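Local structure of hypothetical protein (Leishmania major, 1R75) at residues R52-V66 against C103-E117. The protein is of unknown function, an all-beta protein whose single chain belongs to the DUF1935 family. Numbering follows the deposited sequence.
Sequences RWAFYNDSKELIIHV and CEVDVRPLETQMFVE
Two connections between facing antiparallel sheets run side by side in this beta sandwich: strand 52-57 pairs with 112-117 in one sheet, the first part of strand 62-71 with the end of 100-107 in the other. Where the chain passes between the sheets, Asn57 ties the two connections together. Its CG lies anti to the backbone N (chi1 173°), which carries the amide across to Val107, and ND2 donates to Val107 O at 2.9 Å and to Leu62 O at 2.8 Å, both acceptors near the amide plane. Val107 O also takes the N-H of Ile64; the two donors reach it from opposite faces of its carbonyl plane. On the other side of the amide, OD1 accepts from Ser59 N in an Asx turn, so both ends of the group are held and its rotation is fixed. Pro109, in the type II turn 108-111, sets ring atoms against backbone carbonyls of the opposite connection: CB meets Ser59 O and Lys60 O, and CG lies 3.3 Å from Leu62 O.

Between the sheets, Phe55 points its edge at the face of Phe115 in a T-shaped pair, planes 62° apart, while Val66 CG1 sits over one face of Phe55, toward its rim, and Val107 CG2 meets its CB. A classic beta bulge sets Phe115 and Val116 opposite Trp53, whose O takes the N-H of Phe115 and, weakly, that of Val116. Phe115 CG swings anti to its own N (chi1 -171°), and the ring reaches inward to Val68 and Phe70 of the facing sheet. Val116 CG1 lies over the rim of one face; over the centre of the other sits Phe55 CE2, 3.4 Å from Phe115 CD2.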
loop_
_atom_site.group_PDB
_atom_site.type_symbol
_atom_site.label_atom_id
_atom_site.label_comp_id
_atom_site.label_asym_id
_atom_site.label_seq_id
_atom_site.Cartn_x
_atom_site.Cartn_y
_atom_site.Cartn_z
ATOM N N ARG A 52 -11.432 3.093 -3.310
ATOM C CA ARG A 52 -10.565 2.258 -2.480
ATOM C C ARG A 52 -9.192 2.130 -3.078
ATOM O O ARG A 52 -9.016 1.989 -4.309
ATOM C CB ARG A 52 -11.215 0.918 -2.471
ATOM C CG ARG A 52 -10.676 -0.112 -1.653
ATOM C CD ARG A 52 -11.776 -1.277 -1.582
ATOM N NE ARG A 52 -11.846 -2.074 -2.820
ATOM C CZ ARG A 52 -12.892 -2.808 -3.188
ATOM N NH1 ARG A 52 -14.016 -2.893 -2.413
ATOM N NH2 ARG A 52 -12.823 -3.494 -4.296
ATOM N N TRP A 53 -8.197 2.103 -2.202
ATOM C CA TRP A 53 -6.834 1.790 -2.590
ATOM C C TRP A 53 -6.327 0.558 -1.883
ATOM O O TRP A 53 -6.636 0.350 -0.682
ATOM C CB TRP A 53 -5.926 2.878 -2.156
ATOM C CG TRP A 53 -5.960 4.161 -2.831
ATOM C CD1 TRP A 53 -6.837 4.638 -3.752
ATOM C CD2 TRP A 53 -4.998 5.207 -2.604
ATOM N NE1 TRP A 53 -6.495 5.945 -4.112
ATOM C CE2 TRP A 53 -5.382 6.321 -3.391
ATOM C CE3 TRP A 53 -3.875 5.322 -1.780
ATOM C CZ2 TRP A 53 -4.628 7.527 -3.394
ATOM C CZ3 TRP A 53 -3.100 6.528 -1.830
ATOM C CH2 TRP A 53 -3.508 7.583 -2.572
ATOM N N ALA A 54 -5.534 -0.184 -2.600
ATOM C CA ALA A 54 -4.801 -1.304 -2.134
ATOM C C ALA A 54 -3.376 -1.278 -2.683
ATOM O O ALA A 54 -3.104 -0.579 -3.641
ATOM C CB ALA A 54 -5.480 -2.568 -2.550
ATOM N N PHE A 55 -2.480 -2.007 -2.015
ATOM C CA PHE A 55 -1.103 -2.204 -2.460
ATOM C C PHE A 55 -0.839 -3.677 -2.706
ATOM O O PHE A 55 -1.303 -4.571 -1.955
ATOM C CB PHE A 55 -0.131 -1.693 -1.383
ATOM C CG PHE A 55 -0.112 -0.239 -1.270
ATOM C CD1 PHE A 55 0.390 0.542 -2.293
ATOM C CD2 PHE A 55 -0.593 0.378 -0.120
ATOM C CE1 PHE A 55 0.433 1.994 -2.141
ATOM C CE2 PHE A 55 -0.544 1.761 0.036
ATOM C CZ PHE A 55 -0.071 2.573 -1.019
ATOM N N TYR A 56 -0.106 -3.935 -3.767
ATOM C CA TYR A 56 0.338 -5.272 -4.119
ATOM C C TYR A 56 1.870 -5.268 -4.196
ATOM O O TYR A 56 2.449 -4.366 -4.797
ATOM C CB TYR A 56 -0.326 -5.736 -5.446
ATOM C CG TYR A 56 0.326 -6.962 -6.007
ATOM C CD1 TYR A 56 0.202 -8.189 -5.352
ATOM C CD2 TYR A 56 1.095 -6.904 -7.149
ATOM C CE1 TYR A 56 0.867 -9.316 -5.810
ATOM C CE2 TYR A 56 1.768 -8.025 -7.623
ATOM C CZ TYR A 56 1.614 -9.214 -6.977
ATOM O OH TYR A 56 2.251 -10.316 -7.408
ATOM N N ASN A 57 2.500 -6.238 -3.557
ATOM C CA ASN A 57 3.938 -6.391 -3.515
ATOM C C ASN A 57 4.257 -7.591 -4.463
ATOM O O ASN A 57 3.887 -8.735 -4.171
ATOM C CB ASN A 57 4.342 -6.587 -2.060
ATOM C CG ASN A 57 5.852 -6.945 -1.884
ATOM O OD1 ASN A 57 6.619 -7.123 -2.857
ATOM N ND2 ASN A 57 6.251 -7.058 -0.645
ATOM N N ASP A 58 4.854 -7.280 -5.633
ATOM C CA ASP A 58 5.262 -8.295 -6.617
ATOM C C ASP A 58 6.684 -8.907 -6.373
ATOM O O ASP A 58 7.199 -9.663 -7.185
ATOM C CB ASP A 58 5.166 -7.673 -8.002
ATOM C CG ASP A 58 5.143 -8.705 -9.116
ATOM O OD1 ASP A 58 4.457 -9.753 -8.994
ATOM O OD2 ASP A 58 5.799 -8.495 -10.145
ATOM N N SER A 59 7.295 -8.600 -5.247
ATOM C CA SER A 59 8.494 -9.270 -4.840
ATOM C C SER A 59 8.232 -10.606 -4.203
ATOM O O SER A 59 7.313 -10.763 -3.442
ATOM C CB SER A 59 9.265 -8.424 -3.829
ATOM O OG SER A 59 10.472 -9.080 -3.560
ATOM N N LYS A 60 9.124 -11.565 -4.416
ATOM C CA LYS A 60 9.065 -12.833 -3.679
ATOM C C LYS A 60 9.751 -12.727 -2.362
ATOM O O LYS A 60 9.506 -13.558 -1.497
ATOM C CB LYS A 60 9.768 -13.992 -4.465
ATOM C CG LYS A 60 9.172 -14.247 -5.838
ATOM C CD LYS A 60 9.883 -15.472 -6.531
ATOM C CE LYS A 60 10.425 -15.144 -7.912
ATOM N NZ LYS A 60 11.457 -14.050 -7.964
ATOM N N GLU A 61 10.638 -11.745 -2.218
ATOM C CA GLU A 61 11.620 -11.731 -1.125
ATOM C C GLU A 61 11.590 -10.572 -0.163
ATOM O O GLU A 61 12.339 -10.616 0.861
ATOM C CB GLU A 61 13.086 -11.770 -1.674
ATOM C CG GLU A 61 13.318 -12.051 -3.163
ATOM C CD GLU A 61 14.771 -12.527 -3.459
ATOM O OE1 GLU A 61 15.756 -11.994 -2.838
ATOM O OE2 GLU A 61 14.949 -13.449 -4.316
ATOM N N LEU A 62 10.816 -9.523 -0.486
ATOM C CA LEU A 62 10.809 -8.272 0.325
ATOM C C LEU A 62 9.503 -8.046 1.067
ATOM O O LEU A 62 8.490 -8.324 0.515
ATOM C CB LEU A 62 10.976 -7.055 -0.599
ATOM C CG LEU A 62 12.263 -7.031 -1.436
ATOM C CD1 LEU A 62 12.369 -5.730 -2.161
ATOM C CD2 LEU A 62 13.402 -7.170 -0.568
ATOM N N ILE A 63 9.574 -7.520 2.287
ATOM C CA ILE A 63 8.447 -6.914 2.999
ATOM C C ILE A 63 8.577 -5.401 2.874
ATOM O O ILE A 63 9.683 -4.850 3.054
ATOM C CB ILE A 63 8.326 -7.376 4.438
ATOM C CG1 ILE A 63 7.173 -6.645 5.130
ATOM C CG2 ILE A 63 9.507 -7.138 5.233
ATOM C CD1 ILE A 63 6.934 -7.207 6.537
ATOM N N ILE A 64 7.482 -4.760 2.493
ATOM C CA ILE A 64 7.485 -3.320 2.153
ATOM C C ILE A 64 6.658 -2.617 3.191
ATOM O O ILE A 64 5.584 -3.092 3.546
ATOM C CB ILE A 64 6.968 -3.061 0.759
ATOM C CG1 ILE A 64 7.864 -3.786 -0.287
ATOM C CG2 ILE A 64 6.790 -1.525 0.500
ATOM C CD1 ILE A 64 7.326 -3.795 -1.613
ATOM N N HIS A 65 7.185 -1.538 3.764
ATOM C CA HIS A 65 6.392 -0.737 4.703
ATOM C C HIS A 65 6.074 0.561 4.019
ATOM O O HIS A 65 6.979 1.219 3.532
ATOM C CB HIS A 65 7.193 -0.419 5.972
ATOM C CG HIS A 65 6.492 0.496 6.930
ATOM N ND1 HIS A 65 6.962 1.756 7.241
ATOM C CD2 HIS A 65 5.329 0.356 7.612
ATOM C CE1 HIS A 65 6.117 2.348 8.062
ATOM N NE2 HIS A 65 5.132 1.515 8.321
ATOM N N VAL A 66 4.804 0.927 3.942
ATOM C CA VAL A 66 4.404 2.124 3.226
ATOM C C VAL A 66 3.577 2.991 4.163
ATOM O O VAL A 66 2.733 2.493 4.904
ATOM C CB VAL A 66 3.715 1.831 1.879
ATOM C CG1 VAL A 66 2.572 0.898 2.005
ATOM C CG2 VAL A 66 3.274 3.164 1.134
ATOM N N CYS A 103 -1.474 7.150 7.314
ATOM C CA CYS A 103 -1.871 5.754 7.192
ATOM C C CYS A 103 -0.764 4.883 6.720
ATOM O O CYS A 103 0.018 5.247 5.840
ATOM C CB CYS A 103 -3.004 5.565 6.216
ATOM S SG CYS A 103 -4.516 6.445 6.547
ATOM N N GLU A 104 -0.614 3.723 7.357
ATOM C CA GLU A 104 0.548 2.917 7.098
ATOM C C GLU A 104 0.207 1.449 7.174
ATOM O O GLU A 104 -0.679 1.052 7.998
ATOM C CB GLU A 104 1.653 3.268 8.052
ATOM C CG GLU A 104 1.465 2.859 9.438
ATOM C CD GLU A 104 2.625 3.361 10.377
ATOM O OE1 GLU A 104 3.795 3.531 9.936
ATOM O OE2 GLU A 104 2.359 3.551 11.590
ATOM N N VAL A 105 0.918 0.637 6.383
ATOM C CA VAL A 105 0.681 -0.797 6.351
ATOM C C VAL A 105 2.000 -1.464 5.923
ATOM O O VAL A 105 2.836 -0.871 5.235
ATOM C CB VAL A 105 -0.526 -1.181 5.392
ATOM C CG1 VAL A 105 -0.145 -1.011 3.939
ATOM C CG2 VAL A 105 -1.123 -2.556 5.744
ATOM N N ASP A 106 2.178 -2.699 6.351
ATOM C CA ASP A 106 3.229 -3.548 5.772
ATOM C C ASP A 106 2.679 -4.536 4.768
ATOM O O ASP A 106 1.647 -5.087 5.001
ATOM C CB ASP A 106 3.907 -4.313 6.907
ATOM C CG ASP A 106 4.539 -3.394 7.905
ATOM O OD1 ASP A 106 5.166 -2.379 7.497
ATOM O OD2 ASP A 106 4.457 -3.581 9.150
ATOM N N VAL A 107 3.393 -4.796 3.665
ATOM C CA VAL A 107 2.882 -5.597 2.620
ATOM C C VAL A 107 3.925 -6.731 2.365
ATOM O O VAL A 107 5.066 -6.473 1.932
ATOM C CB VAL A 107 2.705 -4.832 1.339
ATOM C CG1 VAL A 107 1.962 -5.658 0.298
ATOM C CG2 VAL A 107 2.021 -3.513 1.582
ATOM N N ARG A 108 3.531 -7.951 2.705
ATOM C CA ARG A 108 4.424 -9.091 2.610
ATOM C C ARG A 108 4.561 -9.505 1.162
ATOM O O ARG A 108 3.748 -9.121 0.276
ATOM C CB ARG A 108 3.916 -10.254 3.469
ATOM C CG ARG A 108 3.988 -9.927 4.944
ATOM C CD ARG A 108 3.205 -10.896 5.806
ATOM N NE ARG A 108 2.696 -10.287 7.049
ATOM C CZ ARG A 108 1.799 -9.244 7.155
ATOM N NH1 ARG A 108 1.256 -8.607 6.094
ATOM N NH2 ARG A 108 1.470 -8.808 8.374
ATOM N N PRO A 109 5.566 -10.325 0.875
ATOM C CA PRO A 109 5.766 -10.810 -0.499
ATOM C C PRO A 109 4.522 -11.406 -1.161
ATOM O O PRO A 109 3.927 -12.294 -0.548
ATOM C CB PRO A 109 6.883 -11.878 -0.319
ATOM C CG PRO A 109 7.604 -11.488 0.861
ATOM C CD PRO A 109 6.590 -10.845 1.789
ATOM N N LEU A 110 4.204 -10.953 -2.361
ATOM C CA LEU A 110 3.066 -11.356 -3.234
ATOM C C LEU A 110 1.670 -11.092 -2.647
ATOM O O LEU A 110 0.668 -11.577 -3.157
ATOM C CB LEU A 110 3.207 -12.868 -3.660
ATOM C CG LEU A 110 4.605 -13.144 -4.229
ATOM C CD1 LEU A 110 4.783 -14.673 -4.571
ATOM C CD2 LEU A 110 4.901 -12.297 -5.389
ATOM N N GLU A 111 1.626 -10.334 -1.552
ATOM C CA GLU A 111 0.425 -10.029 -0.879
ATOM C C GLU A 111 -0.227 -8.805 -1.417
ATOM O O GLU A 111 0.432 -7.895 -1.877
ATOM C CB GLU A 111 0.763 -9.792 0.586
ATOM C CG GLU A 111 -0.301 -9.944 1.599
ATOM C CD GLU A 111 0.295 -9.853 3.021
ATOM O OE1 GLU A 111 0.831 -8.754 3.395
ATOM O OE2 GLU A 111 0.264 -10.913 3.753
ATOM N N THR A 112 -1.552 -8.768 -1.326
ATOM C CA THR A 112 -2.365 -7.553 -1.503
ATOM C C THR A 112 -2.867 -7.059 -0.120
ATOM O O THR A 112 -3.419 -7.868 0.638
ATOM C CB THR A 112 -3.576 -7.839 -2.411
ATOM O OG1 THR A 112 -3.143 -8.316 -3.702
ATOM C CG2 THR A 112 -4.323 -6.575 -2.844
ATOM N N GLN A 113 -2.601 -5.809 0.255
ATOM C CA GLN A 113 -3.143 -5.172 1.441
ATOM C C GLN A 113 -4.128 -4.084 1.023
ATOM O O GLN A 113 -3.727 -3.110 0.383
ATOM C CB GLN A 113 -1.997 -4.626 2.346
ATOM C CG GLN A 113 -1.261 -5.722 3.032
ATOM C CD GLN A 113 -1.996 -6.151 4.341
ATOM O OE1 GLN A 113 -3.212 -6.121 4.418
ATOM N NE2 GLN A 113 -1.254 -6.470 5.349
ATOM N N MET A 114 -5.398 -4.172 1.476
ATOM C CA MET A 114 -6.323 -3.021 1.455
ATOM C C MET A 114 -5.727 -1.908 2.355
ATOM O O MET A 114 -5.155 -2.163 3.400
ATOM C CB MET A 114 -7.704 -3.464 1.998
ATOM C CG MET A 114 -8.344 -4.481 1.109
ATOM S SD MET A 114 -8.728 -3.690 -0.554
ATOM C CE MET A 114 -8.093 -4.927 -1.177
ATOM N N PHE A 115 -5.835 -0.678 1.882
ATOM C CA PHE A 115 -5.223 0.440 2.504
ATOM C C PHE A 115 -6.208 1.443 3.027
ATOM O O PHE A 115 -6.339 1.659 4.302
ATOM C CB PHE A 115 -4.244 1.014 1.492
ATOM C CG PHE A 115 -3.340 2.078 2.071
ATOM C CD1 PHE A 115 -2.604 1.815 3.194
ATOM C CD2 PHE A 115 -3.217 3.367 1.451
ATOM C CE1 PHE A 115 -1.730 2.788 3.723
ATOM C CE2 PHE A 115 -2.405 4.336 2.035
ATOM C CZ PHE A 115 -1.643 4.016 3.147
ATOM N N VAL A 116 -6.909 2.187 2.130
ATOM C CA VAL A 116 -7.861 3.215 2.553
ATOM C C VAL A 116 -9.058 3.230 1.646
ATOM O O VAL A 116 -9.056 2.753 0.516
ATOM C CB VAL A 116 -7.259 4.659 2.583
ATOM C CG1 VAL A 116 -6.193 4.721 3.514
ATOM C CG2 VAL A 116 -6.779 5.079 1.193
ATOM N N GLU A 117 -10.119 3.765 2.144
ATOM C CA GLU A 117 -11.308 3.926 1.326
ATOM C C GLU A 117 -11.931 5.266 1.620
ATOM O O GLU A 117 -12.014 5.691 2.771
ATOM C CB GLU A 117 -12.269 2.782 1.714
ATOM C CG GLU A 117 -13.578 2.794 0.989
ATOM C CD GLU A 117 -14.261 1.395 0.938
ATOM O OE1 GLU A 117 -13.545 0.370 0.778
ATOM O OE2 GLU A 117 -15.512 1.370 1.026
#